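Local coordinates for phosphatidylglycerol lysyltransferase C-terminal domain-containing protein (Bacteroides thetaiotaomicron, PDB 2HQY) that is of unknown function but binds coenzyme A and is probably an acyl- or aminoacyl-transferase with a GNAT-like fold, at residues T19-R25 against P225-T230; Q61-P67 against H89-G95. All coordinates share one frame; numbering follows the deposited sequence. Where two conformers were deposited one is given.

Contact 1 of 2, residues T19-R25 against P225-T230; sequences TMKSDRR and PINHET
The imidazole of His228 meets the 19-25 loop with its edge: Met20 O lies in the ring plane beside ND1 and Asp23 OD1 in that plane beside CE1, the carboxylate itself turned 62° from the ring. Met20 O is gripped twice, by His228 N (2.9 Å) on an in-plane lone pair and by His228 ND1 (3.1 Å) nearly along the C=O axis. The amide of Asn227 holds its own turn with one end and the facing loop with the other. Its OD1 takes Thr230 OG1 and Glu229 N from opposite faces of the amide plane, the second bond making an Asx turn, while ND2 gives to Ser22 O at 2.9 Å, that oxygen lying somewhat out of the amide plane. Placing CG between the backbone N and the carbonyl carbon (chi1 79°) folds the amide over its own turn, with ND2 facing Ser22 O. A leucine here would probably leave Ser22 O without this donor and Glu229 N and Thr230 OG1 without their shared acceptor. A water joins Asn227 ND2 to Glu229 OE2 and, weakly, to Asp23 OD1, and another links Thr19 OG1 to Ile226 O. The bent chain of Met20 lays its CE 3.7 Å from Pro225 CB, and Arg25 CG passes 3.3 Å from Thr230 OG1. Ile226 and Asn227, opposite Thr230, form a classic beta bulge. The loop after helix 12-19 thus packs on the hairpin of strands 216-227 and 230-238, beside strand 263-265, where Arg25 makes a cation-pi contact with Tyr263.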
loop_
_atom_site.group_PDB
_atom_site.type_symbol
_atom_site.label_atom_id
_atom_site.label_comp_id
_atom_site.label_asym_id
_atom_site.label_seq_id
_atom_site.Cartn_x
_atom_site.Cartn_y
_atom_site.Cartn_z
ATOM N N THR A 19 12.758 -13.216 -13.124
ATOM C CA THR A 19 13.382 -11.996 -13.639
ATOM C C THR A 19 14.896 -12.169 -13.851
ATOM O O THR A 19 15.445 -11.627 -14.809
ATOM C CB THR A 19 13.125 -10.753 -12.721
ATOM O OG1 THR A 19 13.545 -11.073 -11.395
ATOM C CG2 THR A 19 11.636 -10.355 -12.710
ATOM N N MET A 20 15.584 -12.916 -12.982
ATOM C CA MET A 20 17.043 -12.912 -13.082
ATOM C C MET A 20 17.484 -13.521 -14.417
ATOM O O MET A 20 18.379 -12.993 -15.062
ATOM C CB MET A 20 17.743 -13.572 -11.878
ATOM C CG MET A 20 17.649 -12.715 -10.583
ATOM S SD MET A 20 18.470 -11.098 -10.610
ATOM C CE MET A 20 20.180 -11.554 -10.627
ATOM N N LYS A 21 16.809 -14.584 -14.847
ATOM C CA LYS A 21 17.194 -15.276 -16.078
ATOM C C LYS A 21 16.711 -14.565 -17.336
ATOM O O LYS A 21 17.088 -14.956 -18.447
ATOM C CB LYS A 21 16.690 -16.725 -16.071
ATOM C CG LYS A 21 15.195 -16.874 -16.197
ATOM C CD LYS A 21 14.818 -18.346 -16.379
ATOM C CE LYS A 21 13.317 -18.576 -16.158
ATOM N NZ LYS A 21 12.420 -18.210 -17.318
ATOM N N SER A 22 15.858 -13.556 -17.169
ATOM C CA SER A 22 15.230 -12.868 -18.304
ATOM C C SER A 22 16.196 -11.873 -18.928
ATOM O O SER A 22 17.222 -11.539 -18.333
ATOM C CB SER A 22 13.952 -12.148 -17.865
ATOM O OG SER A 22 14.257 -10.923 -17.209
ATOM N N ASP A 23 15.868 -11.384 -20.117
ATOM C CA ASP A 23 16.685 -10.317 -20.687
ATOM C C ASP A 23 16.052 -8.935 -20.504
ATOM O O ASP A 23 16.403 -7.979 -21.175
ATOM C CB ASP A 23 17.096 -10.655 -22.141
ATOM C CG ASP A 23 18.318 -11.610 -22.188
ATOM O OD1 ASP A 23 19.314 -11.444 -21.406
ATOM O OD2 ASP A 23 18.281 -12.549 -23.009
ATOM N N ARG A 24 15.151 -8.840 -19.531
ATOM C CA ARG A 24 14.485 -7.578 -19.212
ATOM C C ARG A 24 15.337 -6.727 -18.280
ATOM O O ARG A 24 15.741 -7.188 -17.228
ATOM C CB ARG A 24 13.131 -7.886 -18.572
ATOM C CG ARG A 24 12.318 -8.855 -19.422
ATOM C CD ARG A 24 11.548 -8.128 -20.502
ATOM N NE ARG A 24 10.403 -7.497 -19.875
ATOM C CZ ARG A 24 9.200 -8.055 -19.753
ATOM N NH1 ARG A 24 8.252 -7.384 -19.120
ATOM N NH2 ARG A 24 8.944 -9.266 -20.270
ATOM N N ARG A 25 15.596 -5.481 -18.670
ATOM C CA ARG A 25 16.468 -4.610 -17.892
ATOM C C ARG A 25 15.738 -3.444 -17.218
ATOM O O ARG A 25 16.355 -2.616 -16.547
ATOM C CB ARG A 25 17.605 -4.104 -18.773
ATOM C CG ARG A 25 18.429 -5.235 -19.351
ATOM C CD ARG A 25 19.641 -4.710 -20.081
ATOM N NE ARG A 25 19.293 -3.908 -21.252
ATOM C CZ ARG A 25 20.177 -3.212 -21.974
ATOM N NH1 ARG A 25 21.463 -3.194 -21.637
ATOM N NH2 ARG A 25 19.773 -2.515 -23.030
ATOM N N PRO A 225 19.947 -6.160 -7.883
ATOM C CA PRO A 225 19.877 -6.660 -9.265
ATOM C C PRO A 225 18.461 -6.579 -9.857
ATOM O O PRO A 225 17.458 -6.745 -9.129
ATOM C CB PRO A 225 20.318 -8.137 -9.117
ATOM C CG PRO A 225 21.210 -8.101 -7.900
ATOM C CD PRO A 225 20.442 -7.195 -6.965
ATOM N N ILE A 226 18.394 -6.310 -11.166
ATOM C CA ILE A 226 17.149 -6.374 -11.948
ATOM C C ILE A 226 17.136 -7.689 -12.732
ATOM O O ILE A 226 16.139 -8.411 -12.749
ATOM C CB ILE A 226 17.018 -5.187 -12.921
ATOM C CG1 ILE A 226 16.776 -3.885 -12.140
ATOM C CG2 ILE A 226 15.833 -5.420 -13.928
ATOM C CD1 ILE A 226 17.269 -2.611 -12.933
ATOM N N ASN A 227 18.243 -7.979 -13.402
ATOM C CA ASN A 227 18.412 -9.307 -13.991
ATOM C C ASN A 227 19.860 -9.747 -13.827
ATOM O O ASN A 227 20.644 -9.072 -13.138
ATOM C CB ASN A 227 17.887 -9.384 -15.448
ATOM C CG ASN A 227 18.857 -8.797 -16.487
ATOM O OD1 ASN A 227 19.857 -8.160 -16.153
ATOM N ND2 ASN A 227 18.589 -9.081 -17.759
ATOM N N HIS A 228 20.223 -10.861 -14.442
ATOM C CA HIS A 228 21.538 -11.463 -14.259
ATOM C C HIS A 228 22.714 -10.545 -14.590
ATOM O O HIS A 228 23.755 -10.705 -14.051
ATOM C CB HIS A 228 21.641 -12.765 -15.017
ATOM C CG HIS A 228 21.650 -12.584 -16.487
ATOM N ND1 HIS A 228 20.507 -12.497 -17.226
ATOM C CD2 HIS A 228 22.661 -12.427 -17.351
ATOM C CE1 HIS A 228 20.806 -12.297 -18.485
ATOM N NE2 HIS A 228 22.110 -12.258 -18.587
ATOM N N GLU A 229 22.516 -9.581 -15.467
ATOM C CA GLU A 229 23.549 -8.637 -15.871
ATOM C C GLU A 229 23.259 -7.127 -15.681
ATOM O O GLU A 229 23.960 -6.301 -16.197
ATOM C CB GLU A 229 23.964 -8.870 -17.321
ATOM C CG GLU A 229 22.869 -8.681 -18.300
ATOM C CD GLU A 229 23.287 -8.857 -19.742
ATOM O OE1 GLU A 229 24.400 -9.262 -19.985
ATOM O OE2 GLU A 229 22.502 -8.587 -20.615
ATOM N N THR A 230 22.218 -6.812 -14.934
ATOM C CA THR A 230 21.786 -5.424 -14.738
ATOM C C THR A 230 21.493 -5.194 -13.258
ATOM O O THR A 230 20.708 -5.918 -12.652
ATOM C CB THR A 230 20.521 -5.070 -15.576
ATOM O OG1 THR A 230 20.683 -5.539 -16.930
ATOM C CG2 THR A 230 20.237 -3.564 -15.557
HETATM O O HOH W 1 14.284 -8.642 -10.761
HETATM O O HOH W 2 19.904 -8.423 -20.154
#

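Contact 2 of 2, residues Q61-P67 against H89-G95; sequences QLAYMMP and HNFCMLG
Tyr64 O takes the shortest direct bond between the strands, from Leu94 N at 2.7 Å, and the same oxygen lies 3.1 Å from Met93 CA in a CA-H...O contact. Tyr64 N gives to Cys92 O and Met66 N to Leu94 O, completing the ladder of a parallel pair in which Tyr64 bridges Met93 and Met65 bridges Leu94. Short of the ladder the chains separate, and a water fills in, donating to Leu62 O and Asn90 O and accepting from Cys92 N. On the face of Tyr64 and Met93, the phenol lies obliquely against Phe91, planes 38° apart, with Tyr64 CD2 3.4 Å from Phe91 CE1. Phe91 CG stands anti to its own nitrogen (chi1 177°), which brings its CD1-CE1 side up to Tyr64 CD2; the tyrosine hydroxyl is hydrogen-bonded to Asp83. Farther along, Met93 SD sits 4.0 Å from Met66 SD and 3.9 Å from Pro67 CD. On the opposite face, that of Met65 and Leu94, Ala63 CB rests 3.8 Å from Leu94 CD1. At the other end Leu62 CD2 packs on His89 CB, and His89 NE2 is hydrogen-bonded to Gln166 of the second subunit. The two strands belong to a beta-alpha-beta unit whose helix 73-87 covers Tyr64 and Phe91 through Leu80, while helix 98-107 meets Met66 and Met93. Strand 51-58 flanks 61-69, and strand 286-295 flanks 92-96, tied to it by the Cys92-Cys294 disulfide.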
loop_
_atom_site.group_PDB
_atom_site.type_symbol
_atom_site.label_atom_id
_atom_site.label_comp_id
_atom_site.label_asym_id
_atom_site.label_seq_id
_atom_site.Cartn_x
_atom_site.Cartn_y
_atom_site.Cartn_z
ATOM N N GLN A 61 -6.359 3.946 -14.130
ATOM C CA GLN A 61 -5.815 3.131 -15.201
ATOM C C GLN A 61 -5.456 1.726 -14.686
ATOM O O GLN A 61 -4.572 1.591 -13.818
ATOM C CB GLN A 61 -4.559 3.814 -15.778
ATOM C CG GLN A 61 -3.799 2.998 -16.860
ATOM C CD GLN A 61 -4.554 2.910 -18.203
ATOM O OE1 GLN A 61 -4.984 1.824 -18.625
ATOM N NE2 GLN A 61 -4.719 4.052 -18.872
ATOM N N LEU A 62 -6.142 0.699 -15.185
ATOM C CA LEU A 62 -5.733 -0.690 -14.916
ATOM C C LEU A 62 -4.624 -1.000 -15.898
ATOM O O LEU A 62 -4.772 -0.722 -17.104
ATOM C CB LEU A 62 -6.891 -1.672 -15.161
ATOM C CG LEU A 62 -6.543 -3.179 -15.115
ATOM C CD1 LEU A 62 -6.081 -3.621 -13.722
ATOM C CD2 LEU A 62 -7.731 -3.995 -15.561
ATOM N N ALA A 63 -3.528 -1.599 -15.420
ATOM C CA ALA A 63 -2.462 -1.965 -16.354
ATOM C C ALA A 63 -1.795 -3.267 -15.953
ATOM O O ALA A 63 -1.807 -3.637 -14.777
ATOM C CB ALA A 63 -1.429 -0.863 -16.446
ATOM N N TYR A 64 -1.244 -3.959 -16.949
ATOM C CA TYR A 64 -0.492 -5.208 -16.734
ATOM C C TYR A 64 0.921 -4.973 -17.245
ATOM O O TYR A 64 1.141 -4.101 -18.072
ATOM C CB TYR A 64 -1.163 -6.370 -17.508
ATOM C CG TYR A 64 -2.603 -6.606 -17.059
ATOM C CD1 TYR A 64 -2.916 -7.585 -16.100
ATOM C CD2 TYR A 64 -3.654 -5.830 -17.573
ATOM C CE1 TYR A 64 -4.254 -7.804 -15.682
ATOM C CE2 TYR A 64 -4.994 -6.048 -17.161
ATOM C CZ TYR A 64 -5.261 -7.032 -16.210
ATOM O OH TYR A 64 -6.573 -7.221 -15.825
ATOM N N MET A 65 1.899 -5.714 -16.732
ATOM C CA MET A 65 3.236 -5.638 -17.294
ATOM C C MET A 65 3.318 -6.619 -18.476
ATOM O O MET A 65 2.516 -7.538 -18.569
ATOM C CB MET A 65 4.253 -5.978 -16.185
ATOM C CG MET A 65 5.735 -5.852 -16.575
ATOM S SD MET A 65 6.360 -4.131 -16.544
ATOM C CE MET A 65 6.366 -3.814 -14.794
ATOM N N MET A 66 4.250 -6.399 -19.411
ATOM C CA MET A 66 4.554 -7.409 -20.409
ATOM C C MET A 66 4.953 -8.689 -19.639
ATOM O O MET A 66 5.805 -8.619 -18.748
ATOM C CB MET A 66 5.691 -6.918 -21.335
ATOM C CG MET A 66 6.091 -7.885 -22.479
ATOM S SD MET A 66 4.880 -8.145 -23.826
ATOM C CE MET A 66 5.849 -9.198 -24.944
ATOM N N PRO A 67 4.298 -9.837 -19.932
ATOM C CA PRO A 67 4.628 -11.100 -19.265
ATOM C C PRO A 67 6.109 -11.447 -19.346
ATOM O O PRO A 67 6.742 -11.269 -20.394
ATOM C CB PRO A 67 3.796 -12.122 -20.029
ATOM C CG PRO A 67 2.580 -11.312 -20.498
ATOM C CD PRO A 67 3.187 -10.009 -20.897
ATOM N N HIS A 89 -12.375 -2.914 -17.960
ATOM C CA HIS A 89 -11.402 -1.949 -18.451
ATOM C C HIS A 89 -10.790 -2.489 -19.739
ATOM O O HIS A 89 -10.710 -3.721 -19.938
ATOM C CB HIS A 89 -10.300 -1.691 -17.403
ATOM C CG HIS A 89 -10.722 -0.784 -16.292
ATOM N ND1 HIS A 89 -10.249 0.505 -16.163
ATOM C CD2 HIS A 89 -11.568 -0.980 -15.255
ATOM C CE1 HIS A 89 -10.799 1.069 -15.101
ATOM N NE2 HIS A 89 -11.614 0.193 -14.542
ATOM N N ASN A 90 -10.380 -1.587 -20.624
ATOM C CA ASN A 90 -9.609 -2.015 -21.774
ATOM C C ASN A 90 -8.315 -2.662 -21.275
ATOM O O ASN A 90 -7.884 -2.421 -20.139
ATOM C CB ASN A 90 -9.307 -0.845 -22.715
ATOM C CG ASN A 90 -8.775 -1.309 -24.061
ATOM O OD1 ASN A 90 -9.215 -2.330 -24.592
ATOM N ND2 ASN A 90 -7.818 -0.571 -24.613
ATOM N N PHE A 91 -7.724 -3.509 -22.106
ATOM C CA PHE A 91 -6.441 -4.125 -21.770
ATOM C C PHE A 91 -5.298 -3.214 -22.236
ATOM O O PHE A 91 -5.217 -2.850 -23.428
ATOM C CB PHE A 91 -6.321 -5.520 -22.394
ATOM C CG PHE A 91 -4.994 -6.182 -22.154
ATOM C CD1 PHE A 91 -4.637 -6.623 -20.878
ATOM C CD2 PHE A 91 -4.095 -6.374 -23.205
ATOM C CE1 PHE A 91 -3.399 -7.245 -20.657
ATOM C CE2 PHE A 91 -2.856 -7.000 -23.011
ATOM C CZ PHE A 91 -2.495 -7.448 -21.733
ATOM N N CYS A 92 -4.431 -2.848 -21.289
ATOM C CA CYS A 92 -3.239 -2.054 -21.563
ATOM C C CYS A 92 -2.080 -2.672 -20.814
ATOM O O CYS A 92 -2.219 -3.040 -19.622
ATOM C CB CYS A 92 -3.405 -0.605 -21.099
ATOM S SG CYS A 92 -4.587 0.353 -22.069
ATOM N N MET A 93 -0.949 -2.765 -21.508
ATOM C CA MET A 93 0.292 -3.287 -20.927
ATOM C C MET A 93 1.324 -2.203 -20.873
ATOM O O MET A 93 1.384 -1.347 -21.775
ATOM C CB MET A 93 0.870 -4.420 -21.776
ATOM C CG MET A 93 0.456 -5.801 -21.402
ATOM S SD MET A 93 1.225 -7.030 -22.502
ATOM C CE MET A 93 0.842 -6.426 -24.141
ATOM N N LEU A 94 2.146 -2.262 -19.818
ATOM C CA LEU A 94 3.257 -1.331 -19.585
ATOM C C LEU A 94 4.612 -2.029 -19.732
ATOM O O LEU A 94 4.687 -3.277 -19.782
ATOM C CB LEU A 94 3.147 -0.725 -18.199
ATOM C CG LEU A 94 1.931 0.127 -17.881
ATOM C CD1 LEU A 94 2.030 0.631 -16.450
ATOM C CD2 LEU A 94 1.774 1.298 -18.842
ATOM N N GLY A 95 5.675 -1.219 -19.857
ATOM C CA GLY A 95 7.071 -1.711 -19.879
ATOM C C GLY A 95 7.413 -2.529 -21.100
ATOM O O GLY A 95 8.336 -3.366 -21.088
HETATM O O HOH W 3 -5.665 -2.984 -18.679
HETATM O O HOH W 4 -8.036 1.493 -17.428
#

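From the N terminus, the chain leaves helix 12-19 through residues 19-25, the first half of contact 1, whose partner at 225-230 follows some 200 residues later. Within that long loop lies contact 2, a short closure in which strand 61-69 pairs with strand 92-96 after a single intervening helix. Contact 2 is therefore nested inside contact 1, and the two do not cross. Their centres are about 21 Å apart, yet Arg24 bridges them: NH1 is probably hydrogen-bonded to Met66 O (2.8 Å) and NH2 to Pro67 O. The 19-25 loop thereby connects the strands around contact 2, which include the C-terminal strand 286-295, with the hairpin of strands 216-227 and 230-238.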